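PDB 6HG6: L-glyceraldehyde 3-phosphate reductase from Clostridium beijerinckii, which probably reduces aldehydes such as furfural with NADPH, as an aldo-keto reductase built on a TIM barrel. Local coordinates for residues A[135-140]-A[147-152]; A[269-274]-A[279-284]. All coordinates share one frame; numbering follows the deposited sequence.

Contact 1 (A[135-140]-A[147-152]). With NDP (NADPH dihydro-nicotinamide-adenine-dinucleotide phosphate), chain B.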
loop_
_atom_site.group_PDB
_atom_site.type_symbol
_atom_site.label_atom_id
_atom_site.label_comp_id
_atom_site.label_asym_id
_atom_site.label_seq_id
_atom_site.Cartn_x
_atom_site.Cartn_y
_atom_site.Cartn_z
ATOM N N PHE A 135 7.323 7.545 5.859
ATOM C CA PHE A 135 7.076 7.013 7.215
ATOM C C PHE A 135 5.644 7.353 7.603
ATOM O O PHE A 135 5.268 8.509 7.621
ATOM C CB PHE A 135 8.094 7.567 8.199
ATOM C CG PHE A 135 7.917 7.044 9.600
ATOM C CD1 PHE A 135 7.822 5.698 9.848
ATOM C CD2 PHE A 135 7.911 7.907 10.674
ATOM C CE1 PHE A 135 7.704 5.215 11.143
ATOM C CE2 PHE A 135 7.843 7.427 11.973
ATOM C CZ PHE A 135 7.712 6.086 12.205
ATOM N N TYR A 136 4.880 6.327 7.956
ATOM C CA TYR A 136 3.447 6.485 8.238
ATOM C C TYR A 136 3.088 6.319 9.704
ATOM O O TYR A 136 3.650 5.435 10.358
ATOM C CB TYR A 136 2.671 5.345 7.603
ATOM C CG TYR A 136 2.522 5.369 6.108
ATOM C CD1 TYR A 136 3.414 4.703 5.284
ATOM C CD2 TYR A 136 1.399 5.928 5.544
ATOM C CE1 TYR A 136 3.203 4.604 3.923
ATOM C CE2 TYR A 136 1.185 5.878 4.182
ATOM C CZ TYR A 136 2.080 5.196 3.374
ATOM O OH TYR A 136 1.860 5.134 2.031
ATOM N N HIS A 137 2.140 7.131 10.155
ATOM C CA HIS A 137 1.335 6.806 11.345
ATOM C C HIS A 137 0.330 5.752 10.827
ATOM O O HIS A 137 -0.417 6.021 9.893
ATOM C CB HIS A 137 0.707 8.021 11.998
ATOM C CG HIS A 137 0.069 7.681 13.310
ATOM N ND1 HIS A 137 -1.043 8.334 13.797
ATOM C CD2 HIS A 137 0.396 6.733 14.223
ATOM C CE1 HIS A 137 -1.383 7.853 14.974
ATOM N NE2 HIS A 137 -0.512 6.841 15.274
ATOM N N HIS A 138 0.397 4.547 11.376
ATOM C CA HIS A 138 -0.267 3.350 10.815
ATOM C C HIS A 138 -1.791 3.364 10.990
ATOM O O HIS A 138 -2.482 2.696 10.221
ATOM C CB HIS A 138 0.390 2.115 11.426
ATOM C CG HIS A 138 0.257 0.870 10.621
ATOM N ND1 HIS A 138 0.995 -0.250 10.926
ATOM C CD2 HIS A 138 -0.517 0.553 9.557
ATOM C CE1 HIS A 138 0.681 -1.211 10.088
ATOM N NE2 HIS A 138 -0.258 -0.757 9.254
ATOM N N ARG A 139 -2.308 4.029 12.017
ATOM C CA ARG A 139 -3.760 4.127 12.251
ATOM C C ARG A 139 -4.017 5.311 13.181
ATOM O O ARG A 139 -3.081 5.774 13.874
ATOM C CB ARG A 139 -4.324 2.854 12.890
ATOM C CG ARG A 139 -3.616 2.447 14.186
ATOM C CD ARG A 139 -4.512 1.769 15.179
ATOM N NE ARG A 139 -3.794 1.058 16.247
ATOM C CZ ARG A 139 -4.342 0.153 17.027
ATOM N NH1 ARG A 139 -5.628 -0.141 16.927
ATOM N NH2 ARG A 139 -3.623 -0.461 17.951
ATOM N N MET A 140 -5.260 5.743 13.244
ATOM C CA MET A 140 -5.624 6.831 14.161
ATOM C C MET A 140 -5.513 6.353 15.623
ATOM O O MET A 140 -5.836 5.202 15.936
ATOM C CB MET A 140 -7.041 7.319 13.872
ATOM C CG MET A 140 -7.201 7.875 12.471
ATOM S SD MET A 140 -8.816 8.593 12.173
ATOM C CE MET A 140 -9.886 7.160 12.050
ATOM N N GLU A 147 -1.638 16.185 17.492
ATOM C CA GLU A 147 -0.430 17.055 17.458
ATOM C C GLU A 147 0.827 16.270 17.883
ATOM O O GLU A 147 1.923 16.557 17.359
ATOM C CB GLU A 147 -0.700 18.256 18.361
ATOM C CG GLU A 147 -1.855 19.154 17.904
ATOM C CD GLU A 147 -3.320 18.745 18.104
ATOM O OE1 GLU A 147 -3.611 17.737 18.815
ATOM O OE2 GLU A 147 -4.195 19.493 17.527
ATOM N N GLU A 148 0.705 15.344 18.837
ATOM C CA GLU A 148 1.842 14.522 19.320
ATOM C C GLU A 148 2.252 13.534 18.247
ATOM O O GLU A 148 3.459 13.414 17.992
ATOM C CB GLU A 148 1.556 13.844 20.656
ATOM C CG GLU A 148 2.707 12.957 21.094
ATOM C CD GLU A 148 2.567 12.363 22.500
ATOM O OE1 GLU A 148 1.761 12.883 23.321
ATOM O OE2 GLU A 148 3.275 11.382 22.770
ATOM N N SER A 149 1.313 12.793 17.656
ATOM C CA SER A 149 1.621 11.784 16.624
ATOM C C SER A 149 2.203 12.467 15.377
ATOM O O SER A 149 3.196 11.991 14.816
ATOM C CB SER A 149 0.398 10.948 16.290
ATOM O OG SER A 149 -0.196 10.424 17.462
ATOM N N MET A 150 1.636 13.593 14.992
ATOM C CA MET A 150 2.091 14.303 13.774
ATOM C C MET A 150 3.466 14.946 14.037
ATOM O O MET A 150 4.328 14.883 13.145
ATOM C CB MET A 150 1.058 15.345 13.325
ATOM C CG MET A 150 -0.275 14.723 12.842
ATOM S SD MET A 150 -0.116 13.437 11.567
ATOM C CE MET A 150 -0.101 11.925 12.537
ATOM N N MET A 151 3.701 15.472 15.222
ATOM C CA MET A 151 5.039 16.044 15.555
ATOM C C MET A 151 6.088 14.930 15.547
ATOM O O MET A 151 7.248 15.212 15.224
ATOM C CB MET A 151 5.009 16.792 16.891
ATOM C CG MET A 151 4.335 18.127 16.766
ATOM S SD MET A 151 4.331 19.079 18.320
ATOM C CE MET A 151 6.112 19.242 18.446
ATOM N N ALA A 152 5.712 13.693 15.879
ATOM C CA ALA A 152 6.625 12.539 15.812
ATOM C C ALA A 152 6.997 12.285 14.350
ATOM O O ALA A 152 8.185 12.073 14.069
ATOM C CB ALA A 152 5.999 11.319 16.483
HETATM P PA NDP B . -4.311 -8.024 -2.131
HETATM O O1A NDP B . -5.720 -7.664 -1.798
HETATM O O2A NDP B . -3.619 -7.636 -3.399
HETATM O O5B NDP B . -4.076 -9.593 -1.865
HETATM C C5B NDP B . -2.775 -10.175 -2.141
HETATM C C4B NDP B . -2.902 -11.675 -2.207
HETATM O O4B NDP B . -3.904 -11.998 -3.206
HETATM C C3B NDP B . -1.650 -12.459 -2.625
HETATM O O3B NDP B . -0.802 -12.803 -1.533
HETATM C C2B NDP B . -2.276 -13.695 -3.256
HETATM O O2B NDP B . -2.679 -14.551 -2.191
HETATM C C1B NDP B . -3.500 -13.117 -3.957
HETATM N N9A NDP B . -3.290 -12.659 -5.325
HETATM C C8A NDP B . -2.518 -11.603 -5.744
HETATM N N7A NDP B . -2.572 -11.398 -7.037
HETATM C C5A NDP B . -3.436 -12.378 -7.503
HETATM C C6A NDP B . -3.908 -12.691 -8.793
HETATM N N6A NDP B . -3.559 -12.020 -9.888
HETATM N N1A NDP B . -4.774 -13.731 -8.912
HETATM C C2A NDP B . -5.122 -14.401 -7.804
HETATM N N3A NDP B . -4.749 -14.192 -6.542
HETATM C C4A NDP B . -3.896 -13.154 -6.455
HETATM O O3 NDP B . -3.366 -7.355 -1.001
HETATM P PN NDP B . -3.072 -7.631 0.548
HETATM O O1N NDP B . -2.035 -8.702 0.614
HETATM O O2N NDP B . -4.338 -7.769 1.331
HETATM O O5D NDP B . -2.395 -6.225 0.953
HETATM C C5D NDP B . -1.388 -5.681 0.061
HETATM C C4D NDP B . -0.469 -4.775 0.847
HETATM O O4D NDP B . -1.234 -3.691 1.404
HETATM C C3D NDP B . 0.208 -5.383 2.072
HETATM O O3D NDP B . 1.310 -6.192 1.685
HETATM C C2D NDP B . 0.598 -4.104 2.823
HETATM O O2D NDP B . 1.757 -3.546 2.263
HETATM C C1D NDP B . -0.609 -3.203 2.581
HETATM N N1N NDP B . -1.581 -3.246 3.702
HETATM C C2N NDP B . -1.737 -2.147 4.511
HETATM C C3N NDP B . -2.397 -2.201 5.708
HETATM C C7N NDP B . -2.515 -0.949 6.537
HETATM O O7N NDP B . -1.926 0.095 6.202
HETATM N N7N NDP B . -3.250 -1.030 7.646
HETATM C C4N NDP B . -2.973 -3.529 6.120
HETATM C C5N NDP B . -2.925 -4.585 5.087
HETATM C C6N NDP B . -2.326 -4.388 3.933
HETATM P P2B NDP B . -2.646 -16.143 -2.469
HETATM O O1X NDP B . -1.615 -16.547 -3.504
HETATM O O2X NDP B . -2.345 -16.747 -1.106
HETATM O O3X NDP B . -4.071 -16.414 -2.931
#
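His137 meets Ser149 and Met150 where the C-terminal end of strand 132-137 faces the helix that follows it. CB of His137 points toward the helix, and CG stands anti to the backbone N (chi1 -172°), beside the carbonyl carbon. Ser149 CB then lies over one face of the imidazole in a CH-pi contact, 4.1 Å from the ring centroid. Ser149 OG is 3.8 Å from His137 CE1, but its hydrogen bond goes to Gly111 O. His137 ND1 is bonded to Tyr170 OH, which ties down that side of the ring. Met150 is bent at chi2 and chi3, and this brings CE to 3.9 Å from His137 ND1. The two side chains cross at about a right angle. Just past the strand, in the loop that follows, His138 meets the cofactor. Its NE2 lies 3.4 Å from NADPH N7N, with the carboxamide at the ring edge. The contact joins the first strand and the helix of the beta-alpha-beta unit 132-137, 146-158, 162-168 of the TIM barrel. Helix 113-127 flanks it through Ile116, helix 172-184 through Ile181 and Leu182, and strands 93-98 and 162-168 pair with strand 132-137.

Contact 2 (A[269-274]-A[279-284]). With NDP (NADPH dihydro-nicotinamide-adenine-dinucleotide phosphate), chain B.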
loop_
_atom_site.group_PDB
_atom_site.type_symbol
_atom_site.label_atom_id
_atom_site.label_comp_id
_atom_site.label_asym_id
_atom_site.label_seq_id
_atom_site.Cartn_x
_atom_site.Cartn_y
_atom_site.Cartn_z
ATOM N N ASN A 269 -18.106 -12.122 -14.499
ATOM C CA ASN A 269 -18.680 -12.032 -15.872
ATOM C C ASN A 269 -18.331 -10.661 -16.471
ATOM O O ASN A 269 -18.038 -10.599 -17.729
ATOM C CB ASN A 269 -20.181 -12.340 -15.891
ATOM C CG ASN A 269 -20.452 -13.825 -15.753
ATOM O OD1 ASN A 269 -19.418 -14.722 -16.222
ATOM N ND2 ASN A 269 -21.921 -14.108 -15.207
ATOM N N ILE A 270 -18.397 -9.598 -15.661
ATOM C CA ILE A 270 -18.018 -8.238 -16.141
ATOM C C ILE A 270 -16.518 -8.245 -16.509
ATOM O O ILE A 270 -16.124 -7.682 -17.602
ATOM C CB ILE A 270 -18.378 -7.170 -15.102
ATOM C CG1 ILE A 270 -19.887 -7.169 -14.850
ATOM C CG2 ILE A 270 -17.871 -5.815 -15.537
ATOM C CD1 ILE A 270 -20.313 -6.358 -13.673
ATOM N N ALA A 271 -15.700 -8.926 -15.686
ATOM C CA ALA A 271 -14.248 -9.023 -15.934
ATOM C C ALA A 271 -13.994 -9.792 -17.237
ATOM O O ALA A 271 -13.254 -9.273 -18.088
ATOM C CB ALA A 271 -13.555 -9.639 -14.735
ATOM N N LEU A 272 -14.630 -10.950 -17.445
ATOM C CA LEU A 272 -14.388 -11.770 -18.656
ATOM C C LEU A 272 -14.667 -10.920 -19.940
ATOM O O LEU A 272 -13.736 -10.906 -20.924
ATOM C CB LEU A 272 -15.277 -13.031 -18.678
ATOM C CG LEU A 272 -14.953 -14.136 -17.666
ATOM C CD1 LEU A 272 -15.880 -15.321 -17.833
ATOM C CD2 LEU A 272 -13.513 -14.611 -17.781
ATOM N N ASN A 273 -15.752 -10.087 -19.869
ATOM C CA ASN A 273 -16.221 -9.278 -21.031
ATOM C C ASN A 273 -15.172 -8.206 -21.357
ATOM O O ASN A 273 -15.131 -7.768 -22.516
ATOM C CB ASN A 273 -17.593 -8.644 -20.796
ATOM C CG ASN A 273 -18.729 -9.640 -20.825
ATOM O OD1 ASN A 273 -18.670 -10.664 -21.511
ATOM N ND2 ASN A 273 -19.807 -9.321 -20.125
ATOM N N ARG A 274 -14.374 -7.815 -20.367
ATOM C CA ARG A 274 -13.257 -6.836 -20.479
ATOM C C ARG A 274 -11.940 -7.528 -20.863
ATOM O O ARG A 274 -10.964 -6.821 -21.002
ATOM C CB ARG A 274 -13.012 -6.134 -19.137
ATOM C CG ARG A 274 -14.120 -5.182 -18.728
ATOM C CD ARG A 274 -13.952 -4.716 -17.313
ATOM N NE ARG A 274 -12.695 -4.046 -17.059
ATOM C CZ ARG A 274 -12.438 -2.779 -17.309
ATOM N NH1 ARG A 274 -13.337 -2.012 -17.889
ATOM N NH2 ARG A 274 -11.257 -2.298 -17.013
ATOM N N ALA A 279 -9.567 -10.668 -10.471
ATOM C CA ALA A 279 -8.477 -9.990 -9.737
ATOM C C ALA A 279 -8.007 -8.777 -10.533
ATOM O O ALA A 279 -7.847 -7.676 -9.938
ATOM C CB ALA A 279 -7.312 -10.919 -9.485
ATOM N N GLN A 280 -7.775 -8.967 -11.831
ATOM C CA GLN A 280 -7.287 -7.866 -12.693
ATOM C C GLN A 280 -8.321 -6.736 -12.729
ATOM O O GLN A 280 -7.914 -5.582 -12.592
ATOM C CB GLN A 280 -6.969 -8.349 -14.092
ATOM C CG GLN A 280 -5.640 -9.073 -14.180
ATOM C CD GLN A 280 -5.430 -9.573 -15.587
ATOM O OE1 GLN A 280 -6.359 -10.042 -16.236
ATOM N NE2 GLN A 280 -4.227 -9.324 -16.092
ATOM N N MET A 281 -9.614 -7.058 -12.839
ATOM C CA MET A 281 -10.638 -5.990 -12.897
ATOM C C MET A 281 -10.704 -5.280 -11.544
ATOM O O MET A 281 -10.894 -4.052 -11.510
ATOM C CB MET A 281 -12.017 -6.534 -13.224
ATOM C CG MET A 281 -12.998 -5.418 -13.369
ATOM S SD MET A 281 -14.632 -5.974 -13.852
ATOM C CE MET A 281 -15.245 -6.586 -12.277
ATOM N N ALA A 282 -10.561 -6.031 -10.449
ATOM C CA ALA A 282 -10.618 -5.469 -9.090
ATOM C C ALA A 282 -9.489 -4.446 -8.929
ATOM O O ALA A 282 -9.733 -3.416 -8.278
ATOM C CB ALA A 282 -10.552 -6.575 -8.051
ATOM N N LEU A 283 -8.298 -4.735 -9.476
ATOM C CA LEU A 283 -7.136 -3.813 -9.392
ATOM C C LEU A 283 -7.413 -2.584 -10.264
ATOM O O LEU A 283 -7.213 -1.472 -9.774
ATOM C CB LEU A 283 -5.850 -4.500 -9.840
ATOM C CG LEU A 283 -5.400 -5.701 -9.008
ATOM C CD1 LEU A 283 -4.097 -6.246 -9.572
ATOM C CD2 LEU A 283 -5.235 -5.340 -7.553
ATOM N N SER A 284 -7.898 -2.793 -11.483
ATOM C CA SER A 284 -8.249 -1.693 -12.420
ATOM C C SER A 284 -9.314 -0.797 -11.780
ATOM O O SER A 284 -9.214 0.421 -11.906
ATOM C CB SER A 284 -8.698 -2.187 -13.727
ATOM O OG SER A 284 -7.682 -2.949 -14.329
HETATM P PA NDP B . -4.311 -8.024 -2.131
HETATM O O1A NDP B . -5.720 -7.664 -1.798
HETATM O O2A NDP B . -3.619 -7.636 -3.399
HETATM O O5B NDP B . -4.076 -9.593 -1.865
HETATM C C5B NDP B . -2.775 -10.175 -2.141
HETATM C C4B NDP B . -2.902 -11.675 -2.207
HETATM O O4B NDP B . -3.904 -11.998 -3.206
HETATM C C3B NDP B . -1.650 -12.459 -2.625
HETATM O O3B NDP B . -0.802 -12.803 -1.533
HETATM C C2B NDP B . -2.276 -13.695 -3.256
HETATM O O2B NDP B . -2.679 -14.551 -2.191
HETATM C C1B NDP B . -3.500 -13.117 -3.957
HETATM N N9A NDP B . -3.290 -12.659 -5.325
HETATM C C8A NDP B . -2.518 -11.603 -5.744
HETATM N N7A NDP B . -2.572 -11.398 -7.037
HETATM C C5A NDP B . -3.436 -12.378 -7.503
HETATM C C6A NDP B . -3.908 -12.691 -8.793
HETATM N N6A NDP B . -3.559 -12.020 -9.888
HETATM N N1A NDP B . -4.774 -13.731 -8.912
HETATM C C2A NDP B . -5.122 -14.401 -7.804
HETATM N N3A NDP B . -4.749 -14.192 -6.542
HETATM C C4A NDP B . -3.896 -13.154 -6.455
HETATM O O3 NDP B . -3.366 -7.355 -1.001
HETATM P PN NDP B . -3.072 -7.631 0.548
HETATM O O1N NDP B . -2.035 -8.702 0.614
HETATM O O2N NDP B . -4.338 -7.769 1.331
HETATM O O5D NDP B . -2.395 -6.225 0.953
HETATM C C5D NDP B . -1.388 -5.681 0.061
HETATM C C4D NDP B . -0.469 -4.775 0.847
HETATM O O4D NDP B . -1.234 -3.691 1.404
HETATM C C3D NDP B . 0.208 -5.383 2.072
HETATM O O3D NDP B . 1.310 -6.192 1.685
HETATM C C2D NDP B . 0.598 -4.104 2.823
HETATM O O2D NDP B . 1.757 -3.546 2.263
HETATM C C1D NDP B . -0.609 -3.203 2.581
HETATM N N1N NDP B . -1.581 -3.246 3.702
HETATM C C2N NDP B . -1.737 -2.147 4.511
HETATM C C3N NDP B . -2.397 -2.201 5.708
HETATM C C7N NDP B . -2.515 -0.949 6.537
HETATM O O7N NDP B . -1.926 0.095 6.202
HETATM N N7N NDP B . -3.250 -1.030 7.646
HETATM C C4N NDP B . -2.973 -3.529 6.120
HETATM C C5N NDP B . -2.925 -4.585 5.087
HETATM C C6N NDP B . -2.326 -4.388 3.933
HETATM P P2B NDP B . -2.646 -16.143 -2.469
HETATM O O1X NDP B . -1.615 -16.547 -3.504
HETATM O O2X NDP B . -2.345 -16.747 -1.106
HETATM O O3X NDP B . -4.071 -16.414 -2.931
#
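Ala271 and Met281 bring the two helical segments closest, with their CA atoms 5.6 Å apart. Segment 269-274 lies on helix 258-273, and 279-284 on helix 278-286. Arg274 N is bonded to Ala271 O at 2.9 Å, and more weakly to Ile270 O. Ala271 has a small side chain, and its CB rests on Met281 CB at 3.8 Å. Met281 CG stands anti to the backbone N (chi1 -176°), and the chain runs straight until it bends at chi3. This carries SD across to the first helix, 3.6 Å from Ala271 N and 3.7 Å from Ile270 CG2. The two are consecutive helices joined by a short connection on the outside of the TIM barrel, just before strand 294-297. Helix 319-329 covers them, with Ile325 touching both Ile270 and Met281. Arg274 crosses Met281 at about a right angle, and its CD lies 3.7 Å from Met281 SD. Beyond the methionine, the guanidinium is held by Gln276, Glu321 and Gly316 O, and it makes a cation-pi contact with Phe317. Ser284 CB lies near Arg274 NH2, at 4.2 Å. At the other end of its segment, Ala279 CB touches the NADPH adenine, 3.8 Å from N1A.

From the N terminus, contact 1 comes first. It closes the short loop between strand 132-137 and helix 146-158, the fourth strand of the barrel and the helix after it. The chain then runs through strands 162-168, 189-195 and 218-222 before contact 2 opens. That contact closes the turn between helices 258-273 and 278-286, ahead of the last barrel strand, 294-297. The two are in series and neither nest nor cross. The centres of contact 1 and contact 2 are about 36 Å apart, on opposite sides of the chain's centre. NADPH spans the gap: its nicotinamide end reaches His138 in contact 1, and its adenine end reaches Ala279 in contact 2.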